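Local coordinates for protein ABC-type metal ion transport system, periplasmic component (Vibrio vulnificus, PDB 3K2D) that activates Toll-like receptor 2 as an immunogenic lipoprotein and binds methionine, probably as the substrate-binding component of an ABC-type importer, at residues A[102-107]-A[149-154]. The protein carries 4 engineered substitutions. Residues are numbered along the deposited sequence; the frame is centred on the assembly and turned at random.
Sequences LADGVR and PKNITI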
loop_
_atom_site.group_PDB
_atom_site.type_symbol
_atom_site.label_atom_id
_atom_site.label_comp_id
_atom_site.label_asym_id
_atom_site.label_seq_id
_atom_site.Cartn_x
_atom_site.Cartn_y
_atom_site.Cartn_z
ATOM N N LEU A 102 -20.521 -17.545 5.011
ATOM C CA LEU A 102 -19.611 -17.695 3.898
ATOM C C LEU A 102 -19.614 -19.217 3.810
ATOM O O LEU A 102 -19.459 -19.905 4.821
ATOM C CB LEU A 102 -18.234 -17.165 4.298
ATOM C CG LEU A 102 -17.161 -16.782 3.285
ATOM C CD1 LEU A 102 -17.778 -16.152 2.052
ATOM C CD2 LEU A 102 -16.207 -15.798 3.959
ATOM N N ALA A 103 -19.838 -19.748 2.620
ATOM C CA ALA A 103 -19.867 -21.189 2.472
ATOM C C ALA A 103 -18.558 -21.822 2.929
ATOM O O ALA A 103 -17.494 -21.201 2.888
ATOM C CB ALA A 103 -20.151 -21.562 1.019
ATOM N N ASP A 104 -18.656 -23.066 3.378
ATOM C CA ASP A 104 -17.497 -23.811 3.820
ATOM C C ASP A 104 -16.625 -24.176 2.631
ATOM O O ASP A 104 -17.125 -24.414 1.531
ATOM C CB ASP A 104 -17.943 -25.078 4.540
ATOM C CG ASP A 104 -18.262 -24.831 5.988
ATOM O OD1 ASP A 104 -18.637 -23.687 6.325
ATOM O OD2 ASP A 104 -18.146 -25.779 6.789
ATOM N N GLY A 105 -15.317 -24.208 2.858
ATOM C CA GLY A 105 -14.393 -24.565 1.803
ATOM C C GLY A 105 -14.176 -23.504 0.749
ATOM O O GLY A 105 -13.687 -23.814 -0.335
ATOM N N VAL A 106 -14.525 -22.253 1.033
ATOM C CA VAL A 106 -14.320 -21.208 0.032
ATOM C C VAL A 106 -12.851 -20.833 -0.080
ATOM O O VAL A 106 -12.031 -21.138 0.795
ATOM C CB VAL A 106 -15.111 -19.904 0.342
ATOM C CG1 VAL A 106 -16.602 -20.155 0.254
ATOM C CG2 VAL A 106 -14.730 -19.376 1.714
ATOM N N ARG A 107 -12.542 -20.154 -1.178
ATOM C CA ARG A 107 -11.199 -19.687 -1.480
ATOM C C ARG A 107 -11.153 -18.198 -1.142
ATOM O O ARG A 107 -12.051 -17.449 -1.505
ATOM C CB ARG A 107 -10.904 -19.901 -2.972
ATOM C CG ARG A 107 -9.728 -20.823 -3.279
ATOM C CD ARG A 107 -10.059 -21.847 -4.377
ATOM N NE ARG A 107 -10.455 -21.229 -5.639
ATOM C CZ ARG A 107 -9.609 -20.818 -6.584
ATOM N NH1 ARG A 107 -8.300 -20.964 -6.424
ATOM N NH2 ARG A 107 -10.076 -20.239 -7.686
ATOM N N PRO A 149 -12.230 -23.097 11.018
ATOM C CA PRO A 149 -13.602 -23.618 11.079
ATOM C C PRO A 149 -14.356 -23.812 9.753
ATOM O O PRO A 149 -15.018 -24.828 9.569
ATOM C CB PRO A 149 -14.299 -22.628 12.014
ATOM C CG PRO A 149 -13.542 -21.358 11.770
ATOM C CD PRO A 149 -12.123 -21.841 11.779
ATOM N N LYS A 150 -14.263 -22.855 8.836
ATOM C CA LYS A 150 -14.961 -22.968 7.552
ATOM C C LYS A 150 -14.161 -23.690 6.468
ATOM O O LYS A 150 -14.564 -23.731 5.306
ATOM C CB LYS A 150 -15.377 -21.578 7.048
ATOM C CG LYS A 150 -16.544 -20.970 7.817
ATOM C CD LYS A 150 -16.905 -19.576 7.314
ATOM C CE LYS A 150 -18.213 -19.086 7.943
ATOM N NZ LYS A 150 -19.369 -20.007 7.646
ATOM N N ASN A 151 -13.034 -24.272 6.861
ATOM C CA ASN A 151 -12.171 -24.995 5.933
ATOM C C ASN A 151 -11.783 -24.120 4.745
ATOM O O ASN A 151 -11.869 -24.538 3.592
ATOM C CB ASN A 151 -12.864 -26.265 5.429
ATOM C CG ASN A 151 -13.368 -27.152 6.559
ATOM O OD1 ASN A 151 -12.724 -27.282 7.607
ATOM N ND2 ASN A 151 -14.526 -27.781 6.341
ATOM N N ILE A 152 -11.346 -22.904 5.033
ATOM C CA ILE A 152 -10.957 -21.980 3.984
ATOM C C ILE A 152 -9.602 -22.332 3.364
ATOM O O ILE A 152 -8.750 -22.959 3.996
ATOM C CB ILE A 152 -10.874 -20.533 4.531
ATOM C CG1 ILE A 152 -12.189 -20.149 5.205
ATOM C CG2 ILE A 152 -10.600 -19.562 3.400
ATOM C CD1 ILE A 152 -12.190 -18.746 5.800
ATOM N N THR A 153 -9.420 -21.943 2.109
ATOM C CA THR A 153 -8.152 -22.158 1.436
ATOM C C THR A 153 -7.629 -20.775 1.099
ATOM O O THR A 153 -8.260 -20.029 0.362
ATOM C CB THR A 153 -8.298 -22.970 0.141
ATOM O OG1 THR A 153 -8.479 -24.357 0.457
ATOM C CG2 THR A 153 -7.052 -22.818 -0.712
ATOM N N ILE A 154 -6.485 -20.430 1.670
ATOM C CA ILE A 154 -5.876 -19.131 1.431
ATOM C C ILE A 154 -5.086 -19.148 0.137
ATOM O O ILE A 154 -4.116 -19.898 0.007
ATOM C CB ILE A 154 -4.909 -18.742 2.575
ATOM C CG1 ILE A 154 -5.639 -18.753 3.914
ATOM C CG2 ILE A 154 -4.331 -17.372 2.319
ATOM C CD1 ILE A 154 -6.800 -17.804 3.968
#
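The carboxylate of Asp104 has one face turned to Lys150: CA and the carbonyl O of the lysine lie over that face, O being 3.9 Å from Asp104 CG. Asn151 ND2 stands on the same side, beyond OD2 and 4.2 Å from it, too far for a hydrogen bond; the amide and carboxylate planes are 78° apart. Beyond the other oxygen, OD1 and Lys150 NZ form a long salt bridge of 4.0 Å.

The firmer hold on that ammonium is a backbone carbonyl. The lysine chain runs extended past the carboxylate, crossing it at about a right angle, and the turn at its last torsion (chi4 -59°) brings NZ to 2.8 Å from Leu102 O, in the carbonyl plane. On the way CD lies alongside Leu102 CB. The type II turn Ala103–Val106 is thus held just ahead of its first residue, at Leu102 O, by the lysine side chain and at its third residue, Gly105, by the lysine backbone, since Gly105 N donates an almost straight bond to Lys150 O, 2.6 Å away. Glycine suits that corner, where phi is positive.

Farther along, Thr153 N bonds to Val106 O at 3.0 Å. Ile152 packs against the same carbonyl with CG2, 3.4 Å from Val106 O, while its CG1 faces Val106 CG2 more loosely. The buried Ile152 also rests on Ile108 and Leu129. Arg107 and Thr153 form a parallel bridge, continued by a backbone bond between Thr153 and Ile108.

Far from the methionine pocket, this is where edge strand 153-157 joins its parallel neighbour 107-111. The chain between them runs through helix 114-126 and the small antiparallel pair 131-132 and 145-147, an elaborated beta-alpha-beta connection in one of the two mixed-sheet lobes of this periplasmic binding protein fold.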